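Local coordinates for uncharacterized SRPBCC domain-containing protein (PDB 6V04) that is of unknown function but, as a START/Bet v1-like protein encoded in the dynemicin biosynthetic locus, probably takes part in making dynemicin, at residues 38-46 and 53-61; 193-201 and 211-219. All coordinates share one frame; numbering follows the deposited sequence.

Interaction 1 (38-46 and 53-61)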
ATOM      1  N   ALA A  38     -10.703  13.941  -0.098  1.00 27.11           N
ATOM      2  CA  ALA A  38     -10.424  13.488  -1.456  1.00 26.40           C
ATOM      3  C   ALA A  38      -9.570  14.468  -2.245  1.00 28.22           C
ATOM      4  O   ALA A  38      -9.102  14.116  -3.332  1.00 29.69           O
ATOM      5  CB  ALA A  38     -11.743  13.228  -2.176  1.00 28.87           C
ATOM      6  N   GLN A  39      -9.359  15.683  -1.743  1.00 26.69           N
ATOM      7  CA  GLN A  39      -8.530  16.640  -2.464  1.00 26.46           C
ATOM      8  C   GLN A  39      -7.047  16.475  -2.180  1.00 25.91           C
ATOM      9  O   GLN A  39      -6.230  17.007  -2.936  1.00 28.46           O
ATOM     10  CB  GLN A  39      -8.951  18.074  -2.132  1.00 31.51           C
ATOM     11  CG  GLN A  39     -10.427  18.355  -2.360  1.00 34.74           C
ATOM     12  CD  GLN A  39     -10.862  18.052  -3.763  1.00 49.09           C
ATOM     13  OE1 GLN A  39     -11.825  17.313  -3.986  1.00 57.05           O
ATOM     14  NE2 GLN A  39     -10.158  18.621  -4.728  1.00 36.20           N
ATOM     15  N   TRP A  40      -6.666  15.769  -1.097  1.00 25.77           N
ATOM     16  CA  TRP A  40      -5.255  15.602  -0.765  1.00 24.83           C
ATOM     17  C   TRP A  40      -4.865  14.188  -0.363  1.00 25.10           C
ATOM     18  O   TRP A  40      -3.696  13.828  -0.539  1.00 25.32           O
ATOM     19  CB  TRP A  40      -4.857  16.575   0.372  1.00 27.04           C
ATOM     20  CG  TRP A  40      -5.560  16.293   1.669  1.00 26.86           C
ATOM     21  CD1 TRP A  40      -6.800  16.733   2.038  1.00 31.29           C
ATOM     22  CD2 TRP A  40      -5.079  15.489   2.752  1.00 29.30           C
ATOM     23  NE1 TRP A  40      -7.115  16.254   3.286  1.00 29.91           N
ATOM     24  CE2 TRP A  40      -6.080  15.481   3.742  1.00 27.10           C
ATOM     25  CE3 TRP A  40      -3.902  14.774   2.981  1.00 24.90           C
ATOM     26  CZ2 TRP A  40      -5.927  14.792   4.955  1.00 25.91           C
ATOM     27  CZ3 TRP A  40      -3.758  14.085   4.194  1.00 26.12           C
ATOM     28  CH2 TRP A  40      -4.775  14.087   5.141  1.00 26.02           C
ATOM     29  N   PHE A  41      -5.783  13.372   0.166  1.00 24.82           N
ATOM     30  CA  PHE A  41      -5.451  12.069   0.732  1.00 23.62           C
ATOM     31  C   PHE A  41      -5.976  10.932  -0.136  1.00 25.12           C
ATOM     32  O   PHE A  41      -5.188  10.191  -0.728  1.00 25.73           O
ATOM     33  CB  PHE A  41      -6.009  11.983   2.158  1.00 23.33           C
ATOM     34  CG  PHE A  41      -5.651  10.709   2.888  1.00 24.79           C
ATOM     35  CD1 PHE A  41      -4.334  10.364   3.094  1.00 26.95           C
ATOM     36  CD2 PHE A  41      -6.646   9.892   3.414  1.00 25.29           C
ATOM     37  CE1 PHE A  41      -4.005   9.197   3.792  1.00 28.37           C
ATOM     38  CE2 PHE A  41      -6.325   8.732   4.110  1.00 26.70           C
ATOM     39  CZ  PHE A  41      -5.009   8.382   4.280  1.00 26.56           C
ATOM     40  N   GLY A  42      -7.286  10.755  -0.199  1.00 24.31           N
ATOM     41  CA  GLY A  42      -7.871   9.635  -0.910  1.00 26.08           C
ATOM     42  C   GLY A  42      -9.370   9.698  -0.767  1.00 25.18           C
ATOM     43  O   GLY A  42      -9.919  10.597  -0.125  1.00 26.36           O
ATOM     44  N   HIS A  43     -10.033   8.722  -1.371  1.00 23.60           N
ATOM     45  CA  HIS A  43     -11.485   8.677  -1.407  1.00 23.16           C
ATOM     46  C   HIS A  43     -12.013   7.792  -0.283  1.00 25.68           C
ATOM     47  O   HIS A  43     -11.778   6.580  -0.285  1.00 24.08           O
ATOM     48  CB  HIS A  43     -11.973   8.153  -2.755  1.00 24.87           C
ATOM     49  CG  HIS A  43     -13.452   7.947  -2.806  1.00 30.47           C
ATOM     50  ND1 HIS A  43     -14.332   8.970  -3.081  1.00 39.06           N
ATOM     51  CD2 HIS A  43     -14.207   6.850  -2.568  1.00 35.12           C
ATOM     52  CE1 HIS A  43     -15.569   8.508  -3.026  1.00 41.89           C
ATOM     53  NE2 HIS A  43     -15.522   7.225  -2.717  1.00 35.93           N
ATOM     54  N   LEU A  44     -12.744   8.395   0.653  1.00 26.45           N
ATOM     55  CA  LEU A  44     -13.388   7.669   1.738  1.00 27.45           C
ATOM     56  C   LEU A  44     -14.743   7.140   1.292  1.00 28.08           C
ATOM     57  O   LEU A  44     -15.546   7.890   0.732  1.00 30.94           O
ATOM     58  CB  LEU A  44     -13.591   8.579   2.950  1.00 28.98           C
ATOM     59  CG  LEU A  44     -12.360   8.959   3.759  1.00 27.64           C
ATOM     60  CD1 LEU A  44     -12.669  10.071   4.751  1.00 29.77           C
ATOM     61  CD2 LEU A  44     -11.866   7.730   4.477  1.00 27.93           C
ATOM     62  N   SER A  45     -15.021   5.866   1.590  1.00 26.86           N
ATOM     63  CA  SER A  45     -16.348   5.326   1.293  1.00 28.65           C
ATOM     64  C   SER A  45     -17.423   5.919   2.194  1.00 30.92           C
ATOM     65  O   SER A  45     -18.604   5.937   1.821  1.00 33.11           O
ATOM     66  CB  SER A  45     -16.342   3.801   1.426  1.00 32.05           C
ATOM     67  OG  SER A  45     -16.020   3.395   2.746  1.00 38.54           O
ATOM     68  N   ALA A  46     -17.034   6.400   3.369  1.00 29.71           N
ATOM     69  CA  ALA A  46     -17.927   6.999   4.346  1.00 32.35           C
ATOM     70  C   ALA A  46     -17.062   7.808   5.294  1.00 28.97           C
ATOM     71  O   ALA A  46     -15.882   7.479   5.469  1.00 30.58           O
ATOM     72  CB  ALA A  46     -18.708   5.926   5.116  1.00 38.11           C
ATOM     73  N   SER A  53     -16.808   1.010  10.520  1.00 32.78           N
ATOM     74  CA  SER A  53     -15.803   0.697   9.524  1.00 31.77           C
ATOM     75  C   SER A  53     -15.959   1.604   8.313  1.00 34.26           C
ATOM     76  O   SER A  53     -17.052   2.090   8.008  1.00 38.40           O
ATOM     77  CB  SER A  53     -15.899  -0.770   9.101  1.00 41.25           C
ATOM     78  OG  SER A  53     -17.159  -1.055   8.523  1.00 60.59           O
ATOM     79  N   THR A  54     -14.841   1.848   7.637  1.00 30.44           N
ATOM     80  CA  THR A  54     -14.853   2.551   6.365  1.00 28.35           C
ATOM     81  C   THR A  54     -13.657   2.077   5.545  1.00 27.42           C
ATOM     82  O   THR A  54     -12.965   1.121   5.909  1.00 26.72           O
ATOM     83  CB  THR A  54     -14.889   4.073   6.586  1.00 30.68           C
ATOM     84  OG1 THR A  54     -15.097   4.745   5.332  1.00 31.93           O
ATOM     85  CG2 THR A  54     -13.621   4.585   7.231  1.00 30.38           C
ATOM     86  N   ARG A  55     -13.387   2.780   4.447  0.57 28.48           N
ATOM     87  CA  ARG A  55     -12.380   2.365   3.482  0.57 24.99           C
ATOM     88  C   ARG A  55     -11.876   3.602   2.757  0.57 24.45           C
ATOM     89  O   ARG A  55     -12.677   4.455   2.369  0.57 31.77           O
ATOM     90  CB  ARG A  55     -12.990   1.364   2.493  0.57 28.70           C
ATOM     91  CG  ARG A  55     -12.044   0.690   1.523  0.57 29.75           C
ATOM     92  CD  ARG A  55     -12.868  -0.254   0.653  0.57 29.84           C
ATOM     93  NE  ARG A  55     -12.102  -1.005  -0.336  0.57 31.28           N
ATOM     94  CZ  ARG A  55     -11.698  -0.520  -1.503  0.57 29.62           C
ATOM     95  NH1 ARG A  55     -11.958   0.740  -1.832  0.57 40.38           N
ATOM     96  NH2 ARG A  55     -11.028  -1.296  -2.345  0.57 28.77           N
ATOM     97  N   VAL A  56     -10.564   3.696   2.557  1.00 22.74           N
ATOM     98  CA  VAL A  56      -9.982   4.772   1.764  1.00 23.53           C
ATOM     99  C   VAL A  56      -9.312   4.157   0.548  1.00 23.15           C
ATOM    100  O   VAL A  56      -8.612   3.145   0.652  1.00 22.41           O
ATOM    101  CB  VAL A  56      -9.000   5.646   2.566  1.00 24.01           C
ATOM    102  CG1 VAL A  56      -7.769   4.859   2.999  1.00 24.31           C
ATOM    103  CG2 VAL A  56      -8.605   6.856   1.734  1.00 26.52           C
ATOM    104  N   ASP A  57      -9.582   4.742  -0.613  1.00 23.39           N
ATOM    105  CA  ASP A  57      -9.129   4.229  -1.896  1.00 24.53           C
ATOM    106  C   ASP A  57      -8.337   5.329  -2.586  1.00 23.40           C
ATOM    107  O   ASP A  57      -8.791   6.477  -2.623  1.00 26.29           O
ATOM    108  CB  ASP A  57     -10.340   3.816  -2.733  1.00 26.69           C
ATOM    109  CG  ASP A  57      -9.966   3.012  -3.936  1.00 39.47           C
ATOM    110  OD1 ASP A  57      -9.264   3.560  -4.807  1.00 42.16           O
ATOM    111  OD2 ASP A  57     -10.370   1.832  -3.994  1.00 48.47           O
ATOM    112  N   PHE A  58      -7.158   4.994  -3.111  1.00 22.18           N
ATOM    113  CA  PHE A  58      -6.293   6.000  -3.711  1.00 20.74           C
ATOM    114  C   PHE A  58      -6.457   6.100  -5.221  1.00 23.80           C
ATOM    115  O   PHE A  58      -5.854   6.986  -5.829  1.00 26.38           O
ATOM    116  CB  PHE A  58      -4.847   5.734  -3.317  1.00 22.96           C
ATOM    117  CG  PHE A  58      -4.655   5.758  -1.834  1.00 23.05           C
ATOM    118  CD1 PHE A  58      -4.749   6.951  -1.145  1.00 25.37           C
ATOM    119  CD2 PHE A  58      -4.484   4.589  -1.131  1.00 22.50           C
ATOM    120  CE1 PHE A  58      -4.622   6.983   0.226  1.00 23.61           C
ATOM    121  CE2 PHE A  58      -4.340   4.615   0.251  1.00 24.17           C
ATOM    122  CZ  PHE A  58      -4.429   5.815   0.924  1.00 23.16           C
ATOM    123  N   GLY A  59      -7.283   5.255  -5.822  1.00 22.40           N
ATOM    124  CA  GLY A  59      -7.620   5.384  -7.220  1.00 24.49           C
ATOM    125  C   GLY A  59      -6.686   4.669  -8.161  1.00 24.24           C
ATOM    126  O   GLY A  59      -6.876   4.767  -9.398  1.00 23.89           O
ATOM    127  N   ASP A  60      -5.717   3.933  -7.626  1.00 22.39           N
ATOM    128  CA  ASP A  60      -4.676   3.274  -8.402  1.00 22.56           C
ATOM    129  C   ASP A  60      -4.558   1.793  -8.080  1.00 19.98           C
ATOM    130  O   ASP A  60      -3.571   1.163  -8.474  1.00 21.63           O
ATOM    131  CB  ASP A  60      -3.317   3.967  -8.187  1.00 22.25           C
ATOM    132  CG  ASP A  60      -2.850   3.914  -6.756  1.00 21.87           C
ATOM    133  OD1 ASP A  60      -3.584   3.356  -5.926  1.00 21.67           O
ATOM    134  OD2 ASP A  60      -1.751   4.439  -6.505  1.00 23.34           O
ATOM    135  N   GLY A  61      -5.529   1.217  -7.379  1.00 20.97           N
ATOM    136  CA  GLY A  61      -5.452  -0.144  -6.899  1.00 22.15           C
ATOM    137  C   GLY A  61      -5.184  -0.243  -5.414  1.00 24.18           C
ATOM    138  O   GLY A  61      -5.525  -1.266  -4.811  1.00 23.45           O
TER
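Phe41 turns its CG away from its own backbone N (chi1 -176°), while Phe58 swings its CG to the side of its backbone N (chi1 -59°), and the two rings meet as a T-shaped pair. The edge of Phe58 points at the face of Phe41, with centroids 5.6 Å apart, and Phe58 CE1 stands over the centre of the Phe41 ring. The carbonyl oxygen Phe41 O lies in the plane of the Phe58 ring, 3.3 Å from Phe58 CD1, a contact that is likely to favour this turn of the ring. On the same flank, Phe41 CE2 touches the methyl Val56 CG2 at 3.8 Å, the two side chains crossing at about a right angle. Packing against Gly42 is close: a beta carbon there would run into Val56 CG2.

Beyond this aromatic corner the backbones zip together as antiparallel strands. His43 and Asp57 form a hydrogen-bonded pair, linked by His43 N to Asp57 O and by Asp57 N to His43 O, both at 2.9 Å. Leu44 and Val56 follow as a non-hydrogen-bonded pair, with Leu44 CD2 resting 4.0 Å from Val56 CB. Ser45 N then reaches Arg55 O at 2.8 Å. Toward the loop that joins the two strands, hydroxyls take over from the ladder: Ser45 OG donates to Thr54 OG1, which in turn donates a hydrogen bond to Ala46 O at 2.8 Å. At the other end Asp57 OD1 accepts from Gly59 N in an Asx turn where the chain leaves the strand.

The pairing places strand 43-44, which follows helix 34-40, at one margin of the first seven-stranded antiparallel sheet. Strand 53-57 bonds on its other side to strand 63-72, and Phe41 also makes edge-to-face contacts with Trp94 of strand 90-98 and Phe129 of helix 116-139.

Interaction 2 (193-201 and 211-219)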
ATOM      1  N   GLY A 193      -6.863  -6.212 -20.935  1.00 33.64           N
ATOM      2  CA  GLY A 193      -5.723  -6.880 -21.519  1.00 32.34           C
ATOM      3  C   GLY A 193      -4.508  -5.975 -21.468  1.00 47.04           C
ATOM      4  O   GLY A 193      -4.624  -4.768 -21.220  1.00 42.17           O
ATOM      5  N   PRO A 194      -3.311  -6.532 -21.685  1.00 51.03           N
ATOM      6  CA  PRO A 194      -3.006  -7.944 -21.949  1.00 53.38           C
ATOM      7  C   PRO A 194      -3.282  -8.835 -20.732  1.00 35.38           C
ATOM      8  O   PRO A 194      -3.346  -8.310 -19.629  1.00 34.93           O
ATOM      9  CB  PRO A 194      -1.502  -7.930 -22.276  1.00 55.65           C
ATOM     10  CG  PRO A 194      -1.126  -6.479 -22.457  1.00 52.32           C
ATOM     11  CD  PRO A 194      -2.096  -5.701 -21.644  1.00 51.16           C
ATOM     12  N   ARG A 195      -3.450 -10.141 -20.947  1.00 36.92           N
ATOM     13  CA  ARG A 195      -3.580 -11.115 -19.865  1.00 30.54           C
ATOM     14  C   ARG A 195      -2.290 -11.878 -19.584  1.00 26.85           C
ATOM     15  O   ARG A 195      -1.977 -12.151 -18.426  1.00 26.11           O
ATOM     16  CB  ARG A 195      -4.694 -12.101 -20.212  1.00 41.51           C
ATOM     17  CG  ARG A 195      -4.903 -13.206 -19.218  1.00 36.02           C
ATOM     18  CD  ARG A 195      -6.274 -13.852 -19.412  1.00 34.15           C
ATOM     19  NE  ARG A 195      -7.368 -12.942 -19.080  1.00 37.39           N
ATOM     20  CZ  ARG A 195      -8.640 -13.312 -18.977  1.00 35.65           C
ATOM     21  NH1 ARG A 195      -8.984 -14.577 -19.181  1.00 36.86           N
ATOM     22  NH2 ARG A 195      -9.573 -12.430 -18.670  1.00 36.60           N
ATOM     23  N   ARG A 196      -1.518 -12.204 -20.617  1.00 28.05           N
ATOM     24  CA  ARG A 196      -0.322 -13.034 -20.506  1.00 26.02           C
ATOM     25  C   ARG A 196       0.921 -12.170 -20.657  1.00 25.27           C
ATOM     26  O   ARG A 196       1.080 -11.473 -21.669  1.00 28.27           O
ATOM     27  CB  ARG A 196      -0.354 -14.116 -21.588  1.00 27.62           C
ATOM     28  CG  ARG A 196       0.881 -14.978 -21.705  1.00 26.37           C
ATOM     29  CD  ARG A 196       0.786 -15.913 -22.918  1.00 27.36           C
ATOM     30  NE  ARG A 196      -0.405 -16.749 -22.868  1.00 28.27           N
ATOM     31  CZ  ARG A 196      -0.450 -17.980 -22.376  1.00 28.99           C
ATOM     32  NH1 ARG A 196       0.639 -18.548 -21.855  1.00 32.17           N
ATOM     33  NH2 ARG A 196      -1.590 -18.648 -22.392  1.00 29.54           N
ATOM     34  N   PHE A 197       1.801 -12.215 -19.660  1.00 24.37           N
ATOM     35  CA  PHE A 197       3.043 -11.464 -19.669  1.00 23.77           C
ATOM     36  C   PHE A 197       4.234 -12.408 -19.568  1.00 25.38           C
ATOM     37  O   PHE A 197       4.204 -13.383 -18.809  1.00 25.90           O
ATOM     38  CB  PHE A 197       3.077 -10.467 -18.502  1.00 23.19           C
ATOM     39  CG  PHE A 197       2.001  -9.434 -18.581  1.00 23.68           C
ATOM     40  CD1 PHE A 197       0.722  -9.709 -18.124  1.00 24.16           C
ATOM     41  CD2 PHE A 197       2.256  -8.196 -19.137  1.00 23.90           C
ATOM     42  CE1 PHE A 197      -0.281  -8.763 -18.212  1.00 24.90           C
ATOM     43  CE2 PHE A 197       1.258  -7.247 -19.233  1.00 24.66           C
ATOM     44  CZ  PHE A 197      -0.016  -7.528 -18.767  1.00 25.18           C
ATOM     45  N   THR A 198       5.290 -12.093 -20.314  1.00 24.34           N
ATOM     46  CA  THR A 198       6.521 -12.872 -20.255  1.00 23.67           C
ATOM     47  C   THR A 198       7.263 -12.631 -18.939  1.00 25.65           C
ATOM     48  O   THR A 198       7.519 -11.485 -18.548  1.00 25.96           O
ATOM     49  CB  THR A 198       7.426 -12.512 -21.423  1.00 25.99           C
ATOM     50  OG1 THR A 198       6.763 -12.811 -22.659  1.00 29.87           O
ATOM     51  CG2 THR A 198       8.724 -13.300 -21.348  1.00 31.96           C
ATOM     52  N   LEU A 199       7.648 -13.718 -18.286  1.00 24.55           N
ATOM     53  CA  LEU A 199       8.403 -13.684 -17.041  1.00 23.42           C
ATOM     54  C   LEU A 199       9.836 -14.088 -17.362  1.00 27.93           C
ATOM     55  O   LEU A 199      10.056 -15.075 -18.076  1.00 31.66           O
ATOM     56  CB  LEU A 199       7.769 -14.629 -16.020  1.00 25.81           C
ATOM     57  CG  LEU A 199       8.294 -14.573 -14.585  1.00 28.05           C
ATOM     58  CD1 LEU A 199       7.237 -15.048 -13.613  1.00 31.28           C
ATOM     59  CD2 LEU A 199       9.537 -15.434 -14.468  1.00 33.58           C
ATOM     60  N   ARG A 200      10.800 -13.318 -16.862  1.00 25.15           N
ATOM     61  CA  ARG A 200      12.215 -13.533 -17.135  1.00 27.33           C
ATOM     62  C   ARG A 200      13.014 -13.483 -15.837  1.00 26.37           C
ATOM     63  O   ARG A 200      12.586 -12.905 -14.836  1.00 27.06           O
ATOM     64  CB  ARG A 200      12.802 -12.477 -18.083  1.00 32.83           C
ATOM     65  CG  ARG A 200      12.103 -12.337 -19.425  1.00 47.50           C
ATOM     66  CD  ARG A 200      12.323 -13.536 -20.341  1.00 78.20           C
ATOM     67  NE  ARG A 200      12.470 -13.123 -21.737  1.00 91.02           N
ATOM     68  CZ  ARG A 200      12.194 -13.888 -22.791  1.00 99.73           C
ATOM     69  NH1 ARG A 200      11.738 -15.123 -22.629  1.00 99.91           N
ATOM     70  NH2 ARG A 200      12.367 -13.409 -24.016  1.00106.59           N
ATOM     71  N   ASP A 201      14.219 -14.049 -15.895  1.00 28.50           N
ATOM     72  CA  ASP A 201      15.210 -13.908 -14.821  1.00 30.89           C
ATOM     73  C   ASP A 201      14.682 -14.399 -13.474  1.00 30.58           C
ATOM     74  O   ASP A 201      14.946 -13.804 -12.425  1.00 30.02           O
ATOM     75  CB  ASP A 201      15.687 -12.459 -14.720  1.00 31.54           C
ATOM     76  CG  ASP A 201      16.379 -11.987 -15.992  1.00 45.82           C
ATOM     77  OD1 ASP A 201      17.055 -12.813 -16.639  1.00 51.50           O
ATOM     78  OD2 ASP A 201      16.241 -10.799 -16.347  1.00 53.92           O
ATOM     79  N   THR A 211      13.205 -13.130  -6.927  1.00 24.33           N
ATOM     80  CA  THR A 211      13.182 -12.002  -7.841  1.00 24.86           C
ATOM     81  C   THR A 211      12.887 -12.503  -9.243  1.00 23.30           C
ATOM     82  O   THR A 211      13.234 -13.629  -9.617  1.00 25.04           O
ATOM     83  CB  THR A 211      14.494 -11.206  -7.833  1.00 25.76           C
ATOM     84  OG1 THR A 211      15.594 -12.033  -8.217  1.00 29.78           O
ATOM     85  CG2 THR A 211      14.768 -10.667  -6.447  1.00 28.13           C
ATOM     86  N   PHE A 212      12.212 -11.657 -10.007  1.00 23.28           N
ATOM     87  CA  PHE A 212      11.994 -11.928 -11.422  1.00 23.15           C
ATOM     88  C   PHE A 212      11.568 -10.632 -12.086  1.00 21.85           C
ATOM     89  O   PHE A 212      11.244  -9.644 -11.425  1.00 24.75           O
ATOM     90  CB  PHE A 212      10.966 -13.058 -11.661  1.00 24.81           C
ATOM     91  CG  PHE A 212       9.616 -12.818 -11.042  1.00 23.91           C
ATOM     92  CD1 PHE A 212       8.623 -12.161 -11.740  1.00 22.15           C
ATOM     93  CD2 PHE A 212       9.322 -13.285  -9.771  1.00 24.07           C
ATOM     94  CE1 PHE A 212       7.383 -11.951 -11.172  1.00 22.80           C
ATOM     95  CE2 PHE A 212       8.094 -13.070  -9.195  1.00 24.35           C
ATOM     96  CZ  PHE A 212       7.110 -12.408  -9.897  1.00 25.70           C
ATOM     97  N   ALA A 213      11.562 -10.659 -13.413  1.00 24.21           N
ATOM     98  CA  ALA A 213      11.179  -9.518 -14.221  1.00 24.94           C
ATOM     99  C   ALA A 213       9.933  -9.888 -14.999  1.00 24.60           C
ATOM    100  O   ALA A 213       9.744 -11.049 -15.366  1.00 24.97           O
ATOM    101  CB  ALA A 213      12.296  -9.123 -15.180  1.00 27.87           C
ATOM    102  N   VAL A 214       9.061  -8.908 -15.202  1.00 22.67           N
ATOM    103  CA  VAL A 214       7.888  -9.085 -16.058  1.00 20.37           C
ATOM    104  C   VAL A 214       7.972  -8.090 -17.206  1.00 22.10           C
ATOM    105  O   VAL A 214       8.022  -6.871 -16.989  1.00 23.14           O
ATOM    106  CB  VAL A 214       6.581  -8.928 -15.272  1.00 21.65           C
ATOM    107  CG1 VAL A 214       5.389  -9.154 -16.198  1.00 24.12           C
ATOM    108  CG2 VAL A 214       6.537  -9.902 -14.113  1.00 24.50           C
ATOM    109  N   GLU A 215       7.995  -8.620 -18.425  1.00 23.30           N
ATOM    110  CA  GLU A 215       8.035  -7.801 -19.623  1.00 24.18           C
ATOM    111  C   GLU A 215       6.649  -7.252 -19.901  1.00 24.04           C
ATOM    112  O   GLU A 215       5.650  -7.944 -19.699  1.00 25.71           O
ATOM    113  CB  GLU A 215       8.487  -8.622 -20.827  1.00 28.29           C
ATOM    114  CG  GLU A 215       9.856  -9.217 -20.737  1.00 28.88           C
ATOM    115  CD  GLU A 215      10.249  -9.940 -22.016  1.00 37.49           C
ATOM    116  OE1 GLU A 215       9.408 -10.031 -22.941  1.00 38.55           O
ATOM    117  OE2 GLU A 215      11.397 -10.418 -22.090  1.00 43.30           O
ATOM    118  N   ILE A 216       6.600  -6.025 -20.404  1.00 23.86           N
ATOM    119  CA  ILE A 216       5.359  -5.346 -20.754  1.00 23.33           C
ATOM    120  C   ILE A 216       5.363  -5.091 -22.259  1.00 23.39           C
ATOM    121  O   ILE A 216       6.261  -4.410 -22.762  1.00 24.99           O
ATOM    122  CB  ILE A 216       5.208  -4.025 -19.984  1.00 23.40           C
ATOM    123  CG1 ILE A 216       5.324  -4.270 -18.465  1.00 23.95           C
ATOM    124  CG2 ILE A 216       3.902  -3.347 -20.355  1.00 27.18           C
ATOM    125  CD1 ILE A 216       4.246  -5.190 -17.890  1.00 23.12           C
ATOM    126  N   PRO A 217       4.393  -5.606 -23.015  1.00 26.80           N
ATOM    127  CA  PRO A 217       4.360  -5.340 -24.458  1.00 28.58           C
ATOM    128  C   PRO A 217       4.407  -3.850 -24.759  1.00 28.58           C
ATOM    129  O   PRO A 217       3.635  -3.055 -24.209  1.00 32.13           O
ATOM    130  CB  PRO A 217       3.037  -5.971 -24.900  1.00 30.40           C
ATOM    131  CG  PRO A 217       2.756  -7.019 -23.875  1.00 30.44           C
ATOM    132  CD  PRO A 217       3.259  -6.446 -22.593  1.00 28.07           C
ATOM    133  N   GLY A 218       5.342  -3.470 -25.626  1.00 30.39           N
ATOM    134  CA  GLY A 218       5.478  -2.102 -26.073  1.00 31.60           C
ATOM    135  C   GLY A 218       6.445  -1.260 -25.270  1.00 28.93           C
ATOM    136  O   GLY A 218       6.781  -0.151 -25.704  1.00 32.28           O
ATOM    137  N   ALA A 219       6.911  -1.752 -24.126  1.00 28.47           N
ATOM    138  CA  ALA A 219       7.610  -0.928 -23.148  1.00 28.80           C
ATOM    139  C   ALA A 219       9.108  -0.858 -23.414  1.00 32.04           C
ATOM    140  O   ALA A 219       9.703  -1.777 -23.981  1.00 35.31           O
ATOM    141  CB  ALA A 219       7.370  -1.478 -21.752  1.00 26.84           C
TER
HETATM  142  O   HOH W   1       5.057  -9.672 -21.825  1.00 25.57           O
HETATM  143  O   HOH W   2      15.909 -11.901 -10.895  1.00 31.88           O
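Ala213 O is gripped by two groups of the facing strand: it accepts a 2.9 Å hydrogen bond from Arg200 N, and Leu199 CA brings a weaker C-H...O contact at 3.4 Å. The return bond from Ala213 N to Arg200 O is nearly straight (170°), completing a hydrogen-bonded antiparallel pair. One step along, Leu199 faces Val214 as a non-hydrogen-bonded pair, and Glu215 N donates to Thr198 O. A water then bridges Thr198 N and Glu215 O where the strands part.

On the face that carries Arg200, the carboxylate of Glu215 lies alongside Thr198, its OE1 3.5 Å from Thr198 CB and its CD 3.7 Å from the methyl Thr198 CG2. Its other oxygen, Glu215 OE2, forms a salt bridge with Arg200 NE at 2.9 Å, but the hydrogen bond within it is weak, bent to 122°, and the guanidinium and carboxylate planes stand almost perpendicular. Arg200 itself is poorly ordered. Replacing Glu215 with an alanine would probably leave Arg200 NE without its charged mate and uncover the methyl flank of Thr198.

The opposite face is apolar. Leu199 CD1 sits over the Phe212 ring in a CH-pi contact, 4.1 Å from its centroid. Phe197 CB packs 3.5 Å from Val214 CG1, and its ring reaches Ile216 CD1 and Pro217 CD at the start of a type II beta turn, Ile216 to Ala219. Phe197 also meets Phe262, and Phe212 touches Trp266, both of helix 252-277: a beta hairpin of a curved antiparallel sheet packed on a long C-terminal helix, as in the helix-grip fold of the START/Bet v1 family.

Followed from the N terminus, interaction 1 comes first, closing the short loop between strands 43-44 and 53-57. The chain then completes the first seven-stranded sheet and helix 116-139 before entering a second sheet with the same strand order. There interaction 2 closes the hairpin of strands 196-205 and 209-214. The contacts are in series, neither nested nor crossed, with nearest atoms about 14 Å apart. One ties an edge strand to its neighbour, the other two inner strands. Helix 252-277 relates them: Arg256 and Arg259 bond to the backbone of Gly59 and Asp60, while other residues of this helix cover the apolar face of 193-201 and 211-219.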